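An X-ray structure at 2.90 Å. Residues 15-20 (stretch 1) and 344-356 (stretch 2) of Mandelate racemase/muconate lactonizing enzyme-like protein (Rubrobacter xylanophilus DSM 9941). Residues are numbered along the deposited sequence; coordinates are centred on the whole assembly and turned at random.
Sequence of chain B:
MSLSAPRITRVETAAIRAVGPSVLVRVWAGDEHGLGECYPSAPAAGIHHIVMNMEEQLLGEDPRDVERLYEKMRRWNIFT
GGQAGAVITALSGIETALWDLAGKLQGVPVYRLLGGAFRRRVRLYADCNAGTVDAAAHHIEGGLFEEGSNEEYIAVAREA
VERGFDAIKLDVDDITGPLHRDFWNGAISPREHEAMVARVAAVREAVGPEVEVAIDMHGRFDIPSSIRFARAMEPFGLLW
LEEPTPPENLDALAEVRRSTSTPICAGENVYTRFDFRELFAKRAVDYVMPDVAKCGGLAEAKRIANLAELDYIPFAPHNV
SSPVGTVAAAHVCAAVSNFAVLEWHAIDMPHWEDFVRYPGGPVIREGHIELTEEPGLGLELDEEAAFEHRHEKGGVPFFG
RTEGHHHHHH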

ATOM      1  N   ALA B  15       5.958 -20.000  -4.482  1.00 56.36           N
ATOM      2  CA  ALA B  15       6.564 -18.935  -5.288  1.00 55.85           C
ATOM      3  C   ALA B  15       7.307 -19.423  -6.536  1.00 55.73           C
ATOM      4  O   ALA B  15       8.363 -20.045  -6.438  1.00 56.29           O
ATOM      5  CB  ALA B  15       7.505 -18.108  -4.423  1.00 55.58           C
ATOM      6  N   ILE B  16       6.756 -19.122  -7.708  1.00 55.07           N
ATOM      7  CA  ILE B  16       7.380 -19.522  -8.956  1.00 54.18           C
ATOM      8  C   ILE B  16       8.212 -18.402  -9.563  1.00 55.26           C
ATOM      9  O   ILE B  16       8.266 -17.293  -9.059  1.00 54.31           O
ATOM     10  CB  ILE B  16       6.344 -19.938 -10.023  1.00 53.58           C
ATOM     11  CG1 ILE B  16       5.342 -18.788 -10.253  1.00 52.12           C
ATOM     12  CG2 ILE B  16       5.656 -21.227  -9.627  1.00 53.15           C
ATOM     13  CD1 ILE B  16       4.390 -19.032 -11.409  1.00 49.56           C
ATOM     14  N   ARG B  17       8.860 -18.719 -10.676  1.00 56.22           N
ATOM     15  CA  ARG B  17       9.706 -17.766 -11.386  1.00 56.62           C
ATOM     16  C   ARG B  17       9.099 -17.490 -12.763  1.00 57.46           C
ATOM     17  O   ARG B  17       9.333 -18.224 -13.722  1.00 57.75           O
ATOM     18  CB  ARG B  17      11.119 -18.300 -11.514  1.00 54.73           C
ATOM     19  N   ALA B  18       8.293 -16.428 -12.829  1.00 58.15           N
ATOM     20  CA  ALA B  18       7.642 -15.984 -14.063  1.00 57.17           C
ATOM     21  C   ALA B  18       8.519 -14.897 -14.661  1.00 56.42           C
ATOM     22  O   ALA B  18       9.595 -15.186 -15.147  1.00 57.39           O
ATOM     23  CB  ALA B  18       6.261 -15.441 -13.747  1.00 57.20           C
ATOM     24  N   VAL B  19       8.051 -13.657 -14.667  1.00 55.59           N
ATOM     25  CA  VAL B  19       8.910 -12.579 -15.140  1.00 55.71           C
ATOM     26  C   VAL B  19       9.646 -12.119 -13.887  1.00 55.03           C
ATOM     27  O   VAL B  19      10.707 -11.499 -13.949  1.00 55.59           O
ATOM     28  CB  VAL B  19       8.127 -11.422 -15.746  1.00 56.04           C
ATOM     29  CG1 VAL B  19       7.648 -11.785 -17.122  1.00 55.75           C
ATOM     30  CG2 VAL B  19       6.975 -11.103 -14.860  1.00 57.08           C
ATOM     31  N   GLY B  20       9.053 -12.463 -12.749  1.00 53.18           N
ATOM     32  CA  GLY B  20       9.609 -12.144 -11.455  1.00 50.72           C
ATOM     33  C   GLY B  20       9.035 -13.161 -10.483  1.00 49.53           C
ATOM     34  O   GLY B  20       8.013 -13.779 -10.788  1.00 49.94           O
ATOM     35  N   TRP B 344       0.889  -9.034 -22.660  1.00 49.05           N
ATOM     36  CA  TRP B 344       1.642 -10.271 -22.553  1.00 50.51           C
ATOM     37  C   TRP B 344       3.062  -9.732 -22.440  1.00 50.54           C
ATOM     38  O   TRP B 344       3.486  -8.904 -23.246  1.00 51.28           O
ATOM     39  CB  TRP B 344       1.478 -11.154 -23.794  1.00 52.22           C
ATOM     40  CG  TRP B 344       2.216 -12.466 -23.657  1.00 56.28           C
ATOM     41  CD1 TRP B 344       2.151 -13.342 -22.604  1.00 56.98           C
ATOM     42  CD2 TRP B 344       3.146 -13.036 -24.590  1.00 56.82           C
ATOM     43  NE1 TRP B 344       2.982 -14.414 -22.822  1.00 57.28           N
ATOM     44  CE2 TRP B 344       3.604 -14.252 -24.034  1.00 57.32           C
ATOM     45  CE3 TRP B 344       3.635 -12.638 -25.842  1.00 56.94           C
ATOM     46  CZ2 TRP B 344       4.529 -15.074 -24.688  1.00 58.13           C
ATOM     47  CZ3 TRP B 344       4.553 -13.455 -26.491  1.00 57.01           C
ATOM     48  CH2 TRP B 344       4.990 -14.659 -25.913  1.00 57.05           C
ATOM     49  N   HIS B 345       3.780 -10.183 -21.423  1.00 50.78           N
ATOM     50  CA  HIS B 345       5.132  -9.710 -21.166  1.00 51.64           C
ATOM     51  C   HIS B 345       6.113 -10.887 -21.173  1.00 52.76           C
ATOM     52  O   HIS B 345       7.184 -10.807 -20.570  1.00 53.34           O
ATOM     53  CB  HIS B 345       5.120  -9.009 -19.798  1.00 50.60           C
ATOM     54  CG  HIS B 345       6.307  -8.136 -19.529  1.00 52.27           C
ATOM     55  ND1 HIS B 345       7.575  -8.635 -19.321  1.00 52.82           N
ATOM     56  CD2 HIS B 345       6.405  -6.791 -19.390  1.00 52.83           C
ATOM     57  CE1 HIS B 345       8.404  -7.635 -19.065  1.00 52.07           C
ATOM     58  NE2 HIS B 345       7.719  -6.506 -19.101  1.00 52.42           N
ATOM     59  N   ALA B 346       5.766 -11.973 -21.867  1.00 53.23           N
ATOM     60  CA  ALA B 346       6.632 -13.155 -21.881  1.00 54.20           C
ATOM     61  C   ALA B 346       7.154 -13.628 -23.239  1.00 54.79           C
ATOM     62  O   ALA B 346       7.411 -14.817 -23.430  1.00 54.69           O
ATOM     63  CB  ALA B 346       5.925 -14.302 -21.189  1.00 54.14           C
ATOM     64  N   ILE B 347       7.329 -12.699 -24.171  1.00 55.44           N
ATOM     65  CA  ILE B 347       7.816 -13.043 -25.498  1.00 55.28           C
ATOM     66  C   ILE B 347       9.242 -13.594 -25.401  1.00 56.23           C
ATOM     67  O   ILE B 347       9.712 -14.298 -26.289  1.00 56.15           O
ATOM     68  CB  ILE B 347       7.783 -11.783 -26.420  1.00 55.43           C
ATOM     69  CG1 ILE B 347       7.395 -12.168 -27.846  1.00 55.61           C
ATOM     70  CG2 ILE B 347       9.133 -11.083 -26.426  1.00 55.34           C
ATOM     71  CD1 ILE B 347       8.359 -13.093 -28.541  1.00 57.71           C
ATOM     72  N   ASP B 348       9.914 -13.299 -24.294  1.00 57.42           N
ATOM     73  CA  ASP B 348      11.299 -13.722 -24.107  1.00 58.99           C
ATOM     74  C   ASP B 348      11.570 -14.985 -23.289  1.00 60.50           C
ATOM     75  O   ASP B 348      12.732 -15.310 -23.037  1.00 59.03           O
ATOM     76  CB  ASP B 348      12.101 -12.564 -23.505  1.00 58.07           C
ATOM     77  CG  ASP B 348      11.793 -12.338 -22.030  1.00 58.41           C
ATOM     78  OD1 ASP B 348      10.595 -12.330 -21.654  1.00 58.73           O
ATOM     79  OD2 ASP B 348      12.751 -12.157 -21.248  1.00 57.08           O
HETATM   80  N   MSE B 349      10.525 -15.685 -22.852  1.00 63.53           N
HETATM   81  CA  MSE B 349      10.732 -16.918 -22.078  1.00 65.80           C
HETATM   82  C   MSE B 349       9.952 -18.098 -22.659  1.00 63.86           C
HETATM   83  O   MSE B 349       8.720 -18.163 -22.588  1.00 63.97           O
HETATM   84  CB  MSE B 349      10.376 -16.722 -20.599  1.00 69.55           C
HETATM   85  CG  MSE B 349       8.906 -16.516 -20.293  1.00 76.36           C
HETATM   86 SE   MSE B 349       8.569 -16.585 -18.355  1.00 85.20          SE
HETATM   87  CE  MSE B 349       7.969 -18.453 -18.205  1.00 83.50           C
ATOM     88  N   PRO B 350      10.682 -19.058 -23.235  1.00 61.30           N
ATOM     89  CA  PRO B 350      10.141 -20.263 -23.862  1.00 59.59           C
ATOM     90  C   PRO B 350       9.226 -21.146 -23.025  1.00 58.38           C
ATOM     91  O   PRO B 350       8.324 -21.780 -23.566  1.00 58.86           O
ATOM     92  CB  PRO B 350      11.397 -21.003 -24.310  1.00 60.36           C
ATOM     93  CG  PRO B 350      12.390 -19.883 -24.535  1.00 59.00           C
ATOM     94  CD  PRO B 350      12.151 -19.033 -23.334  1.00 59.26           C
ATOM     95  N   HIS B 351       9.439 -21.192 -21.715  1.00 57.41           N
ATOM     96  CA  HIS B 351       8.619 -22.051 -20.863  1.00 56.17           C
ATOM     97  C   HIS B 351       7.377 -21.417 -20.255  1.00 55.07           C
ATOM     98  O   HIS B 351       6.782 -21.983 -19.339  1.00 54.90           O
ATOM     99  CB  HIS B 351       9.466 -22.629 -19.735  1.00 56.77           C
ATOM    100  CG  HIS B 351      10.087 -21.591 -18.861  1.00 56.13           C
ATOM    101  ND1 HIS B 351      10.906 -20.600 -19.357  1.00 55.45           N
ATOM    102  CD2 HIS B 351      10.032 -21.404 -17.522  1.00 55.93           C
ATOM    103  CE1 HIS B 351      11.331 -19.849 -18.358  1.00 56.41           C
ATOM    104  NE2 HIS B 351      10.817 -20.315 -17.234  1.00 55.82           N
ATOM    105  N   TRP B 352       6.982 -20.254 -20.758  1.00 53.86           N
ATOM    106  CA  TRP B 352       5.802 -19.588 -20.231  1.00 52.22           C
ATOM    107  C   TRP B 352       4.578 -20.514 -20.254  1.00 51.39           C
ATOM    108  O   TRP B 352       3.850 -20.624 -19.263  1.00 51.21           O
ATOM    109  CB  TRP B 352       5.499 -18.305 -21.029  1.00 50.81           C
ATOM    110  CG  TRP B 352       4.390 -17.483 -20.414  1.00 49.45           C
ATOM    111  CD1 TRP B 352       4.456 -16.752 -19.265  1.00 49.52           C
ATOM    112  CD2 TRP B 352       3.025 -17.410 -20.854  1.00 48.96           C
ATOM    113  NE1 TRP B 352       3.218 -16.236 -18.956  1.00 49.13           N
ATOM    114  CE2 TRP B 352       2.325 -16.627 -19.915  1.00 48.51           C
ATOM    115  CE3 TRP B 352       2.328 -17.936 -21.947  1.00 48.63           C
ATOM    116  CZ2 TRP B 352       0.966 -16.360 -20.036  1.00 48.56           C
ATOM    117  CZ3 TRP B 352       0.978 -17.669 -22.065  1.00 48.68           C
ATOM    118  CH2 TRP B 352       0.311 -16.889 -21.114  1.00 49.39           C
ATOM    119  N   GLU B 353       4.369 -21.196 -21.374  1.00 50.43           N
ATOM    120  CA  GLU B 353       3.215 -22.067 -21.510  1.00 51.08           C
ATOM    121  C   GLU B 353       3.315 -23.393 -20.769  1.00 52.75           C
ATOM    122  O   GLU B 353       2.299 -24.017 -20.452  1.00 53.16           O
ATOM    123  CB  GLU B 353       2.936 -22.313 -22.990  1.00 49.86           C
ATOM    124  CG  GLU B 353       2.555 -21.049 -23.744  1.00 50.92           C
ATOM    125  CD  GLU B 353       1.167 -21.116 -24.387  1.00 52.73           C
ATOM    126  OE1 GLU B 353       0.244 -21.720 -23.785  1.00 53.34           O
ATOM    127  OE2 GLU B 353       0.999 -20.544 -25.491  1.00 51.41           O
ATOM    128  N   ASP B 354       4.534 -23.814 -20.462  1.00 53.70           N
ATOM    129  CA  ASP B 354       4.728 -25.084 -19.780  1.00 54.94           C
ATOM    130  C   ASP B 354       4.281 -25.101 -18.324  1.00 54.63           C
ATOM    131  O   ASP B 354       4.514 -26.074 -17.613  1.00 55.13           O
ATOM    132  CB  ASP B 354       6.199 -25.490 -19.873  1.00 57.41           C
ATOM    133  CG  ASP B 354       6.719 -25.474 -21.305  1.00 60.34           C
ATOM    134  OD1 ASP B 354       6.021 -26.004 -22.202  1.00 60.86           O
ATOM    135  OD2 ASP B 354       7.830 -24.940 -21.532  1.00 61.66           O
ATOM    136  N   PHE B 355       3.623 -24.037 -17.882  1.00 53.92           N
ATOM    137  CA  PHE B 355       3.167 -23.938 -16.496  1.00 53.15           C
ATOM    138  C   PHE B 355       1.757 -24.441 -16.270  1.00 53.06           C
ATOM    139  O   PHE B 355       1.404 -24.853 -15.169  1.00 51.52           O
ATOM    140  CB  PHE B 355       3.202 -22.487 -16.034  1.00 52.63           C
ATOM    141  CG  PHE B 355       4.511 -22.057 -15.469  1.00 52.31           C
ATOM    142  CD1 PHE B 355       5.335 -21.186 -16.178  1.00 52.50           C
ATOM    143  CD2 PHE B 355       4.902 -22.478 -14.197  1.00 51.12           C
ATOM    144  CE1 PHE B 355       6.543 -20.732 -15.622  1.00 53.27           C
ATOM    145  CE2 PHE B 355       6.100 -22.036 -13.632  1.00 52.02           C
ATOM    146  CZ  PHE B 355       6.923 -21.158 -14.344  1.00 52.58           C
ATOM    147  N   VAL B 356       0.950 -24.389 -17.318  1.00 54.20           N
ATOM    148  CA  VAL B 356      -0.441 -24.779 -17.215  1.00 55.83           C
ATOM    149  C   VAL B 356      -0.865 -25.627 -18.384  1.00 57.08           C
ATOM    150  O   VAL B 356      -0.433 -25.384 -19.508  1.00 58.69           O
ATOM    151  CB  VAL B 356      -1.336 -23.526 -17.206  1.00 55.54           C
ATOM    152  CG1 VAL B 356      -2.785 -23.914 -17.391  1.00 56.78           C
ATOM    153  CG2 VAL B 356      -1.143 -22.761 -15.910  1.00 56.07           C
TER

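The two stretches meet in a small contact made by van der Waals approaches of side chains to side chains and to backbone carbonyls, with no hydrogen bond across it among the atoms modelled. Together they bury 285 Å², and the residues that touch lie at least 326 positions apart in the sequence, so the contact brings together the end of an early strand and a distant segment of the chain.

Stretch 1 leaves its strand after Arg 17 and continues as loop, where a weak hydrogen bond from Ala 18 N to Gly 20 O spans 3.4 Å. Stretch 2 is shaped by two successive type I turns, Ala 346 to Met 349 and Met 349 to Trp 352. Each is closed by a backbone hydrogen bond: Met 349 N to Ala 346 O at 3.3 Å, and Trp 352 N to Met 349 O at 3.3 Å. Met 349 thus ends one turn and begins the next, and its CA-to-CB bond points toward stretch 1.

The apolar part of the contact lies between Ile 16 and Phe 355, both buried and both with CA-to-CB bonds directed toward the opposing stretch. With chi1 p and chi2 t, Ile 16 brings CD1 to 4.1 Å from Phe 355 CE2, approaching the ring obliquely. This is the one pairing of apolar side chains across the contact, and a branched aliphatic chain and an aromatic ring suit a site closed to solvent. Phe 355 also has the largest area covered by the other stretch, 57 Å². The ring also meets the backbone: Arg 17 O lies 3.8 Å from Phe 355 CZ, at the ring edge and near its plane. The partly positive hydrogens of an aromatic edge make this a favourable side for a carbonyl oxygen. The same Arg 17 O is 4.3 Å from His 351 NE2, too far for a hydrogen bond. The Arg 17 side chain is modelled only to CB, so any contribution from its guanidinium group cannot be judged.

Further along, the selenium of Met 349, a selenomethionine, lies 3.6 Å from Ala 18 O. Its long, unbranched side chain, p at chi1 and t at chi2, carries SE across to the backbone of the strand-to-loop segment. The CA-to-CB bond of Ala 18 points sideways, and its carbonyl oxygen makes the close approach.

Val 19 supplies the last contact and has the most covered area in stretch 1, 54 Å². Its CA-to-CB bond points toward stretch 2, and CG1 lies 3.6 Å from His 345 O and 3.8 Å from His 345 ND1. The methyl group therefore packs against both the backbone and the imidazole of one residue, meeting the ring obliquely. A compact, beta-branched side chain fits this partly exposed position, where it can fill space against a polar residue without needing a hydrogen-bonding partner.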